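Anaphase-promoting complex subunit cut9 (Schizosaccharomyces pombe, PDB 2XPI) serves as a TPR-repeat subunit of the anaphase-promoting complex, the E3 ubiquitin ligase that controls mitosis and G1, forming homodimers and binding hcn1. Local coordinates at residues 443-448 with 472-477; 476-481 with 495-500. All coordinates share one frame; numbering follows the deposited sequence.

Overall arrangement
Both contacts lie on the same side of the chain's centre, their own centres about 10 Å apart, and both use helix 475-487. Contact 1 comes first along the chain: helix 442-454 of TPR 11 meets the start of helix 475-487, with helix 457-470 between them in sequence. Contact 2 then joins helix 475-487 to helix 491-507, both within TPR 12. Leu476 and Leu477 belong to both segment pairs, and Leu445 CD2 of contact 1 packs on Glu480 CG of contact 2 at 3.8 Å. Helix 475-487 is thus held by the preceding repeat and by its own partner helix, in the part of the all-helical array whose repeats 8 and 10-13 bind hcn1.

Contact 1 of 2, residues 443-448 with 472-477; sequences PYLFLG and QYDPLL
Leu445 carries CD1 anti to CA (chi2 179°), which takes this methyl out to the start of helix 475-487, while Leu476 holds CG anti to its backbone N and sends CD1 back to meet it. The two methyls touch tip to tip, Leu445 CD1 to Leu476 CD1 at 3.9 Å, with the side chains crossing obliquely. The same Leu445 CD1 also lies against Leu477 CB at 4.1 Å, so one methyl gathers most of the contact. Leu476 CD1 further reaches the edge of the Phe446 ring, near its plane, at CE1 (4.2 Å). These buried residues join helix 442-454 of TPR 11 to the first turn of helix 475-487 in TPR 12, a packing between successive repeats of the TPR array. Asp474 is the N-cap of that second helix: with CG anti to the backbone N (chi1 170°), OD1 comes over Leu476 N and accepts from it at 2.9 Å, the donor lying above the carboxylate plane. Its other oxygen, OD2, sits 3.6 Å from Leu445 CD1, accepts a hydrogen bond from His441 NE2 and forms a salt bridge with a basic side chain of the chain of another protein, so the cap is also part of an intermolecular surface.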
loop_
_atom_site.group_PDB
_atom_site.type_symbol
_atom_site.label_atom_id
_atom_site.label_comp_id
_atom_site.label_asym_id
_atom_site.label_seq_id
_atom_site.Cartn_x
_atom_site.Cartn_y
_atom_site.Cartn_z
ATOM N N PRO A 443 30.729 16.276 15.226
ATOM C CA PRO A 443 29.875 16.714 16.343
ATOM C C PRO A 443 30.602 17.291 17.561
ATOM O O PRO A 443 30.114 18.277 18.083
ATOM C CB PRO A 443 29.115 15.445 16.708
ATOM C CG PRO A 443 28.945 14.759 15.368
ATOM C CD PRO A 443 30.311 14.962 14.707
ATOM N N TYR A 444 31.726 16.731 17.997
ATOM C CA TYR A 444 32.508 17.317 19.100
ATOM C C TYR A 444 33.163 18.631 18.699
ATOM O O TYR A 444 33.363 19.518 19.533
ATOM C CB TYR A 444 33.626 16.388 19.546
ATOM C CG TYR A 444 33.139 15.151 20.238
ATOM C CD1 TYR A 444 31.876 15.093 20.778
ATOM C CD2 TYR A 444 33.947 14.040 20.344
ATOM C CE1 TYR A 444 31.434 13.979 21.398
ATOM C CE2 TYR A 444 33.516 12.915 20.964
ATOM C CZ TYR A 444 32.259 12.885 21.495
ATOM O OH TYR A 444 31.822 11.735 22.115
ATOM N N LEU A 445 33.536 18.724 17.429
ATOM C CA LEU A 445 34.012 19.964 16.862
ATOM C C LEU A 445 32.979 21.052 17.110
ATOM O O LEU A 445 33.280 22.107 17.682
ATOM C CB LEU A 445 34.213 19.805 15.364
ATOM C CG LEU A 445 35.405 20.576 14.835
ATOM C CD1 LEU A 445 35.588 20.363 13.342
ATOM C CD2 LEU A 445 35.235 22.037 15.183
ATOM N N PHE A 446 31.750 20.784 16.684
ATOM C CA PHE A 446 30.704 21.778 16.758
ATOM C C PHE A 446 30.333 22.093 18.212
ATOM O O PHE A 446 30.116 23.253 18.575
ATOM C CB PHE A 446 29.484 21.319 15.966
ATOM C CG PHE A 446 29.762 21.057 14.504
ATOM C CD1 PHE A 446 30.724 21.770 13.828
ATOM C CD2 PHE A 446 29.027 20.108 13.798
ATOM C CE1 PHE A 446 30.973 21.531 12.472
ATOM C CE2 PHE A 446 29.270 19.864 12.440
ATOM C CZ PHE A 446 30.235 20.567 11.781
ATOM N N LEU A 447 30.251 21.061 19.044
ATOM C CA LEU A 447 30.016 21.273 20.465
ATOM C C LEU A 447 31.113 22.184 21.051
ATOM O O LEU A 447 30.830 23.052 21.858
ATOM C CB LEU A 447 29.978 19.942 21.222
ATOM C CG LEU A 447 28.674 19.232 21.622
ATOM C CD1 LEU A 447 27.472 20.152 21.527
ATOM C CD2 LEU A 447 28.458 17.964 20.801
ATOM N N GLY A 448 32.359 21.982 20.636
ATOM C CA GLY A 448 33.456 22.811 21.094
ATOM C C GLY A 448 33.283 24.277 20.709
ATOM O O GLY A 448 33.429 25.171 21.548
ATOM N N GLN A 472 42.609 14.101 13.106
ATOM C CA GLN A 472 43.495 15.236 13.340
ATOM C C GLN A 472 43.772 16.143 12.133
ATOM O O GLN A 472 44.482 17.137 12.273
ATOM C CB GLN A 472 44.814 14.786 14.007
ATOM C CG GLN A 472 45.502 13.543 13.406
ATOM C CD GLN A 472 44.811 12.244 13.797
ATOM O OE1 GLN A 472 44.081 11.640 12.994
ATOM N NE2 GLN A 472 45.015 11.821 15.043
ATOM N N TYR A 473 43.195 15.828 10.971
ATOM C CA TYR A 473 43.508 16.571 9.749
ATOM C C TYR A 473 42.346 17.352 9.115
ATOM O O TYR A 473 42.128 17.293 7.905
ATOM C CB TYR A 473 44.144 15.646 8.713
ATOM C CG TYR A 473 45.351 14.912 9.233
ATOM C CD1 TYR A 473 46.573 15.554 9.368
ATOM C CD2 TYR A 473 45.267 13.578 9.597
ATOM C CE1 TYR A 473 47.677 14.886 9.857
ATOM C CE2 TYR A 473 46.363 12.900 10.085
ATOM C CZ TYR A 473 47.561 13.557 10.212
ATOM O OH TYR A 473 48.644 12.876 10.697
ATOM N N ASP A 474 41.626 18.105 9.935
ATOM C CA ASP A 474 40.563 18.966 9.459
ATOM C C ASP A 474 40.902 20.409 9.854
ATOM O O ASP A 474 41.047 20.715 11.039
ATOM C CB ASP A 474 39.247 18.501 10.080
ATOM C CG ASP A 474 38.089 19.470 9.846
ATOM O OD1 ASP A 474 38.274 20.575 9.271
ATOM O OD2 ASP A 474 36.967 19.114 10.258
ATOM N N PRO A 475 41.033 21.300 8.860
ATOM C CA PRO A 475 41.501 22.683 9.043
ATOM C C PRO A 475 40.677 23.438 10.076
ATOM O O PRO A 475 41.206 24.307 10.761
ATOM C CB PRO A 475 41.258 23.328 7.674
ATOM C CG PRO A 475 41.028 22.222 6.726
ATOM C CD PRO A 475 40.519 21.054 7.503
ATOM N N LEU A 476 39.385 23.114 10.160
ATOM C CA LEU A 476 38.421 23.811 11.013
ATOM C C LEU A 476 38.703 23.533 12.482
ATOM O O LEU A 476 38.470 24.375 13.348
ATOM C CB LEU A 476 37.020 23.313 10.688
ATOM C CG LEU A 476 35.819 24.235 10.910
ATOM C CD1 LEU A 476 34.547 23.398 11.207
ATOM C CD2 LEU A 476 36.081 25.265 12.010
ATOM N N LEU A 477 39.195 22.334 12.748
ATOM C CA LEU A 477 39.478 21.881 14.088
ATOM C C LEU A 477 40.752 22.521 14.588
ATOM O O LEU A 477 40.846 22.887 15.758
ATOM C CB LEU A 477 39.655 20.368 14.071
ATOM C CG LEU A 477 40.189 19.705 15.335
ATOM C CD1 LEU A 477 39.201 19.828 16.473
ATOM C CD2 LEU A 477 40.466 18.258 15.027
#

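Contact 2 of 2, residues 476-481 with 495-500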
loop_
_atom_site.group_PDB
_atom_site.type_symbol
_atom_site.label_atom_id
_atom_site.label_comp_id
_atom_site.label_asym_id
_atom_site.label_seq_id
_atom_site.Cartn_x
_atom_site.Cartn_y
_atom_site.Cartn_z
ATOM N N LEU A 476 39.385 23.114 10.160
ATOM C CA LEU A 476 38.421 23.811 11.013
ATOM C C LEU A 476 38.703 23.533 12.482
ATOM O O LEU A 476 38.470 24.375 13.348
ATOM C CB LEU A 476 37.020 23.313 10.688
ATOM C CG LEU A 476 35.819 24.235 10.910
ATOM C CD1 LEU A 476 34.547 23.398 11.207
ATOM C CD2 LEU A 476 36.081 25.265 12.010
ATOM N N LEU A 477 39.195 22.334 12.748
ATOM C CA LEU A 477 39.478 21.881 14.088
ATOM C C LEU A 477 40.752 22.521 14.588
ATOM O O LEU A 477 40.846 22.887 15.758
ATOM C CB LEU A 477 39.655 20.368 14.071
ATOM C CG LEU A 477 40.189 19.705 15.335
ATOM C CD1 LEU A 477 39.201 19.828 16.473
ATOM C CD2 LEU A 477 40.466 18.258 15.027
ATOM N N LEU A 478 41.743 22.645 13.703
ATOM C CA LEU A 478 43.009 23.283 14.064
ATOM C C LEU A 478 42.790 24.764 14.304
ATOM O O LEU A 478 43.378 25.355 15.199
ATOM C CB LEU A 478 44.075 23.052 12.994
ATOM C CG LEU A 478 44.486 21.587 12.809
ATOM C CD1 LEU A 478 45.404 21.436 11.615
ATOM C CD2 LEU A 478 45.144 21.034 14.065
ATOM N N ASN A 479 41.925 25.368 13.508
ATOM C CA ASN A 479 41.532 26.731 13.798
ATOM C C ASN A 479 40.917 26.850 15.190
ATOM O O ASN A 479 41.293 27.708 15.958
ATOM C CB ASN A 479 40.577 27.293 12.742
ATOM C CG ASN A 479 40.156 28.715 13.059
ATOM O OD1 ASN A 479 39.200 28.940 13.793
ATOM N ND2 ASN A 479 40.895 29.676 12.543
ATOM N N GLU A 480 39.979 25.973 15.521
ATOM C CA GLU A 480 39.315 26.046 16.819
ATOM C C GLU A 480 40.267 25.780 17.994
ATOM O O GLU A 480 40.174 26.423 19.033
ATOM C CB GLU A 480 38.102 25.116 16.864
ATOM C CG GLU A 480 37.114 25.346 15.739
ATOM C CD GLU A 480 36.605 26.784 15.672
ATOM O OE1 GLU A 480 36.252 27.337 16.734
ATOM O OE2 GLU A 480 36.551 27.366 14.558
ATOM N N LEU A 481 41.175 24.830 17.845
ATOM C CA LEU A 481 42.179 24.605 18.873
ATOM C C LEU A 481 43.063 25.847 19.037
ATOM O O LEU A 481 43.578 26.121 20.125
ATOM C CB LEU A 481 43.046 23.409 18.505
ATOM C CG LEU A 481 42.449 22.046 18.809
ATOM C CD1 LEU A 481 43.178 20.968 18.013
ATOM C CD2 LEU A 481 42.512 21.795 20.313
ATOM N N ILE A 495 49.727 30.147 17.098
ATOM C CA ILE A 495 50.330 30.369 15.783
ATOM C C ILE A 495 50.573 29.047 15.068
ATOM O O ILE A 495 50.320 28.924 13.865
ATOM C CB ILE A 495 51.659 31.140 15.891
ATOM C CG1 ILE A 495 51.390 32.641 15.994
ATOM C CG2 ILE A 495 52.569 30.839 14.705
ATOM C CD1 ILE A 495 52.447 33.383 16.778
ATOM N N ASN A 496 51.057 28.055 15.811
ATOM C CA ASN A 496 51.325 26.744 15.225
ATOM C C ASN A 496 50.048 26.111 14.683
ATOM O O ASN A 496 50.026 25.548 13.587
ATOM C CB ASN A 496 51.994 25.819 16.243
ATOM C CG ASN A 496 53.319 26.374 16.760
ATOM O OD1 ASN A 496 53.728 26.069 17.880
ATOM N ND2 ASN A 496 53.995 27.188 15.946
ATOM N N HIS A 497 48.975 26.215 15.457
ATOM C CA HIS A 497 47.702 25.664 15.042
ATOM C C HIS A 497 47.146 26.375 13.819
ATOM O O HIS A 497 46.786 25.724 12.841
ATOM C CB HIS A 497 46.712 25.670 16.200
ATOM C CG HIS A 497 46.903 24.526 17.142
ATOM N ND1 HIS A 497 46.674 24.626 18.498
ATOM C CD2 HIS A 497 47.304 23.250 16.922
ATOM C CE1 HIS A 497 46.922 23.460 19.071
ATOM N NE2 HIS A 497 47.302 22.608 18.137
ATOM N N PHE A 498 47.083 27.701 13.857
ATOM C CA PHE A 498 46.680 28.463 12.675
ATOM C C PHE A 498 47.514 28.167 11.434
ATOM O O PHE A 498 46.965 28.027 10.337
ATOM C CB PHE A 498 46.703 29.953 12.957
ATOM C CG PHE A 498 45.788 30.356 14.053
ATOM C CD1 PHE A 498 44.534 29.787 14.155
ATOM C CD2 PHE A 498 46.177 31.287 14.989
ATOM C CE1 PHE A 498 43.689 30.151 15.154
ATOM C CE2 PHE A 498 45.331 31.650 15.990
ATOM C CZ PHE A 498 44.087 31.083 16.076
ATOM N N GLN A 499 48.831 28.080 11.594
ATOM C CA GLN A 499 49.697 27.813 10.449
ATOM C C GLN A 499 49.411 26.443 9.844
ATOM O O GLN A 499 49.575 26.234 8.645
ATOM C CB GLN A 499 51.176 27.947 10.821
ATOM C CG GLN A 499 51.702 29.363 10.751
ATOM C CD GLN A 499 53.065 29.527 11.429
ATOM O OE1 GLN A 499 53.697 30.587 11.322
ATOM N NE2 GLN A 499 53.519 28.483 12.131
ATOM N N ASN A 500 48.974 25.507 10.678
ATOM C CA ASN A 500 48.679 24.168 10.196
ATOM C C ASN A 500 47.308 24.019 9.567
ATOM O O ASN A 500 47.129 23.204 8.668
ATOM C CB ASN A 500 48.902 23.134 11.288
ATOM C CG ASN A 500 50.148 22.333 11.049
ATOM O OD1 ASN A 500 51.234 22.698 11.497
ATOM N ND2 ASN A 500 50.012 21.251 10.293
#
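Contact 2 is an antiparallel helix pair inside TPR 12, where helix 475-487 packs against helix 491-507. The short segments run at 163° with their axes 7.8 Å apart, close enough for side chains of one to meet backbone of the other. His497 points toward helix 475-487, its CB 3.5 Å from Leu478 O. Its ring turns one face to Leu481, whose CB stands 4.0 Å from the ring centroid, over the ring face but displaced from its centre, in a CH-pi contact. An alanine in place of His497 would remove this ring and would probably loosen the packing around Leu481. Leu478, with CG anti to its carbonyl carbon, reaches across with CD1 to Asn500, touching CB at 3.9 Å and the backbone at C. On the neighbouring flank the Phe498 ring presents its edge to Asn479 O, which lies near the ring plane 3.5 Å from CE1. The Asn479 amide and that ring cross obliquely, their planes 46° apart. Phe498 also packs on Asn521 and Leu522 of helix 516-528, and both it and Asn479 touch apolar side chains of the chain of another protein. Two adjacent antiparallel helices joined by a short turn are the helix-turn-helix unit of the tetratricopeptide repeat.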